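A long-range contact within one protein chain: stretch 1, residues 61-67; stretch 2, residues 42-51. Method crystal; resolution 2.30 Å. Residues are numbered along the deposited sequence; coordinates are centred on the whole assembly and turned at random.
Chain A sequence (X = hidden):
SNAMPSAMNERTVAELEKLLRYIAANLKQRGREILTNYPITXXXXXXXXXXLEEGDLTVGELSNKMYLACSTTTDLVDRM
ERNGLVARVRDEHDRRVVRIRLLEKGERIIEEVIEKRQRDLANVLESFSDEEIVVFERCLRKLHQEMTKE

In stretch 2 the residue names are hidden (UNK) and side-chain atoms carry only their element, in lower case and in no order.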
# COMPACT_ATOMS: atom_id res chain seq x y z
N GLU A 61 -13.00 -17.66 0.22
CA GLU A 61 -12.05 -17.35 -0.84
C GLU A 61 -11.70 -15.88 -0.85
O GLU A 61 -10.54 -15.50 -1.03
CB GLU A 61 -12.62 -17.73 -2.19
CG GLU A 61 -13.01 -19.16 -2.26
CD GLU A 61 -13.49 -19.57 -3.63
OE1 GLU A 61 -12.94 -20.57 -4.14
OE2 GLU A 61 -14.42 -18.92 -4.18
N LEU A 62 -12.70 -15.05 -0.64
CA LEU A 62 -12.50 -13.61 -0.67
C LEU A 62 -11.60 -13.20 0.48
O LEU A 62 -10.67 -12.43 0.32
CB LEU A 62 -13.87 -12.87 -0.62
CG LEU A 62 -13.85 -11.34 -0.70
CD1 LEU A 62 -13.11 -10.88 -1.97
CD2 LEU A 62 -15.26 -10.77 -0.72
N SER A 63 -11.87 -13.74 1.66
CA SER A 63 -11.09 -13.36 2.82
C SER A 63 -9.63 -13.81 2.70
O SER A 63 -8.74 -13.11 3.17
CB SER A 63 -11.74 -13.90 4.11
OG SER A 63 -11.60 -15.28 4.12
N ASN A 64 -9.39 -14.97 2.09
CA ASN A 64 -8.00 -15.43 1.82
C ASN A 64 -7.22 -14.55 0.86
O ASN A 64 -6.00 -14.40 1.00
CB ASN A 64 -7.97 -16.90 1.36
CG ASN A 64 -8.17 -17.88 2.52
OD1 ASN A 64 -7.94 -17.53 3.68
ND2 ASN A 64 -8.59 -19.11 2.21
N LYS A 65 -7.94 -13.96 -0.11
CA LYS A 65 -7.40 -12.99 -1.05
C LYS A 65 -7.07 -11.66 -0.43
O LYS A 65 -6.14 -11.00 -0.84
CB LYS A 65 -8.32 -12.84 -2.27
CG LYS A 65 -8.09 -14.04 -3.18
CD LYS A 65 -8.89 -14.05 -4.44
CE LYS A 65 -8.57 -15.35 -5.22
NZ LYS A 65 -7.10 -15.53 -5.51
N MSE A 66 -7.81 -11.29 0.60
CA MSE A 66 -7.68 -9.97 1.22
C MSE A 66 -6.93 -10.03 2.51
O MSE A 66 -6.67 -8.97 3.10
CB MSE A 66 -9.06 -9.41 1.50
CG MSE A 66 -9.81 -9.11 0.26
SE MSE A 66 -11.53 -8.26 0.61
CE MSE A 66 -10.98 -6.54 1.43
N TYR A 67 -6.58 -11.25 2.94
CA TYR A 67 -5.83 -11.50 4.16
C TYR A 67 -6.59 -11.04 5.41
O TYR A 67 -5.98 -10.56 6.36
CB TYR A 67 -4.43 -10.88 4.10
CG TYR A 67 -3.59 -11.48 2.99
CD1 TYR A 67 -3.09 -12.79 3.11
CD2 TYR A 67 -3.31 -10.76 1.82
CE1 TYR A 67 -2.35 -13.36 2.08
CE2 TYR A 67 -2.57 -11.33 0.80
CZ TYR A 67 -2.10 -12.62 0.94
OH TYR A 67 -1.35 -13.21 -0.06
N UNK A 42 -12.32 2.10 0.79
CA UNK A 42 -11.17 1.33 0.32
C UNK A 42 -11.26 -0.21 0.39
O UNK A 42 -10.88 -0.86 -0.58
c UNK A 42 -10.01 1.85 1.17
c UNK A 42 -10.42 3.17 1.56
c UNK A 42 -11.91 3.13 1.77
N UNK A 43 -11.74 -0.79 1.52
CA UNK A 43 -11.86 -2.27 1.50
C UNK A 43 -12.98 -2.80 0.57
O UNK A 43 -12.87 -3.95 0.08
c UNK A 43 -12.16 -0.22 2.81
c UNK A 43 -12.14 -2.63 2.96
c UNK A 43 -11.98 -1.38 3.73
N UNK A 44 -14.01 -1.99 0.30
CA UNK A 44 -15.00 -2.34 -0.69
C UNK A 44 -14.39 -2.30 -2.10
O UNK A 44 -14.61 -3.22 -2.89
c UNK A 44 -17.00 -1.67 0.73
n UNK A 44 -18.93 -0.81 1.95
c UNK A 44 -18.08 -0.59 0.95
c UNK A 44 -16.25 -1.47 -0.57
o UNK A 44 -18.15 0.40 0.24
N UNK A 45 -13.61 -1.27 -2.41
CA UNK A 45 -12.79 -1.29 -3.62
C UNK A 45 -12.00 -2.62 -3.78
O UNK A 45 -12.16 -3.33 -4.79
c UNK A 45 -9.62 -0.55 -4.72
c UNK A 45 -9.21 -0.36 -7.10
c UNK A 45 -10.52 0.01 -7.28
c UNK A 45 -11.88 -0.06 -3.74
c UNK A 45 -10.93 -0.13 -4.91
c UNK A 45 -8.73 -0.65 -5.81
c UNK A 45 -11.37 0.14 -6.19
N UNK A 46 -11.21 -3.00 -2.78
CA UNK A 46 -10.43 -4.24 -2.85
C UNK A 46 -11.33 -5.47 -3.10
O UNK A 46 -11.06 -6.29 -3.99
c UNK A 46 -8.83 -5.77 -1.63
c UNK A 46 -9.57 -4.44 -1.59
c UNK A 46 -8.55 -3.26 -1.44
N UNK A 47 -12.42 -5.58 -2.32
CA UNK A 47 -13.35 -6.69 -2.44
C UNK A 47 -13.93 -6.77 -3.86
O UNK A 47 -13.89 -7.84 -4.49
c UNK A 47 -14.46 -6.57 -1.39
N UNK A 48 -14.45 -5.64 -4.35
CA UNK A 48 -15.06 -5.54 -5.68
C UNK A 48 -14.09 -5.84 -6.83
O UNK A 48 -14.44 -6.55 -7.77
c UNK A 48 -15.69 -4.16 -5.88
c UNK A 48 -17.24 -2.33 -5.15
c UNK A 48 -16.91 -3.80 -5.02
c UNK A 48 -18.11 -4.63 -5.37
N UNK A 49 -12.90 -5.29 -6.76
CA UNK A 49 -11.85 -5.59 -7.71
C UNK A 49 -11.50 -7.10 -7.75
O UNK A 49 -11.24 -7.63 -8.81
c UNK A 49 -8.38 -5.89 -6.91
c UNK A 49 -9.29 -5.20 -7.95
o UNK A 49 -8.34 -5.49 -5.73
c UNK A 49 -10.64 -4.69 -7.42
n UNK A 49 -7.62 -6.92 -7.35
N UNK A 50 -11.50 -7.79 -6.60
CA UNK A 50 -11.26 -9.25 -6.57
C UNK A 50 -12.37 -10.01 -7.29
O UNK A 50 -12.11 -10.95 -8.02
n UNK A 50 -8.05 -8.97 -3.24
c UNK A 50 -6.88 -11.31 -6.43
c UNK A 50 -8.53 -10.16 -5.09
c UNK A 50 -11.11 -9.79 -5.13
c UNK A 50 -5.86 -10.87 -5.56
c UNK A 50 -6.13 -10.06 -4.48
c UNK A 50 -9.40 -8.91 -3.44
c UNK A 50 -9.75 -9.63 -4.56
c UNK A 50 -7.49 -9.73 -4.24
c UNK A 50 -8.22 -10.96 -6.21
N UNK A 51 -13.61 -9.60 -7.08
CA UNK A 51 -14.75 -10.20 -7.76
C UNK A 51 -14.74 -9.93 -9.26
O UNK A 51 -15.09 -10.81 -10.06
c UNK A 51 -16.37 -10.16 -5.71
c UNK A 51 -17.47 -9.31 -5.14
c UNK A 51 -16.72 -11.63 -5.70
c UNK A 51 -16.05 -9.69 -7.14
O HOH W 1 -6.03 -7.73 -1.51

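Position 42 carries three side-chain carbons, and the last lies within bonding distance of its own backbone N, closing a five-membered ring; it stays out of reach of stretch 1. This is Pro42. Position 43 repeats the pattern, three carbons closing onto N; its CB lies 4.4 Å from Met66 CE, and its O is nearer, at 3.5 Å from the same CE. It is Pro43.

Position 44 has three carbons in a row, the third bearing one oxygen and one nitrogen, an amide one methylene longer than asparagine, and its CA-to-CB bond points away from stretch 1: Gln44. Position 45, out of reach of stretch 1, shows one carbon leading to a six-carbon ring with no further atom attached, which excludes tyrosine and gives Phe45.

At position 46, where CA-to-CB points toward stretch 1, one carbon carries two others, the fork of a beta-branched residue, and one of the two branch carbons is 3.8 Å from Met66 CE; this is Val46, and the atom is CG1. Position 47 has a single carbon, CB, which lies 3.9 Å from Met66 SE and 4.3 Å from Leu62 CD2, so it is Ala47. The CA atoms of Leu62 and Ala47, 7.2 Å apart, are the nearest CA pair across the two stretches.

Position 48 has four carbons forked at the second and points away from stretch 1: Leu48. Position 49 again has three carbons ending in an oxygen and a nitrogen, and makes no contact: Gln49. At position 50 one carbon leads to fused five- and six-membered rings holding eight carbons and one nitrogen. Lys65 CD lies over one face, 3.6 Å from one ring carbon, while Met66 CG is 3.7 Å from another and Leu62 CD1 is 3.9 Å from CB; only tryptophan fits, so this is Trp50, and the two ring carbons are CE3 and CD1 respectively. Position 51 has four carbons forked at the second, and the forking carbon is 5.0 Å from Leu62 CD1, beyond the 4.5 Å contact limit; this is Leu51, and the atom is CG.

The two helices cross at 117°, with axes 10.4 Å apart at closest approach, and the pair buries 361 Å² without a direct hydrogen bond. Met66, a selenomethionine, acts as a knob in a hole formed by Pro43, Val46, Ala47 and Trp50; Met66 SE lies 3.9 Å from both CA and CB of Ala47. Lys65 supplies aliphatic packing: its CB stands 3.9 Å from the centroid of the Trp50 five-membered ring, 13° off the normal, a CH-pi contact. One water bridges the helices, its O accepting from Trp50 NE1 at 2.9 Å and donating weakly to Lys65 O at 3.3 Å.

Stretch 2 (42-51) PPQFVALQWL
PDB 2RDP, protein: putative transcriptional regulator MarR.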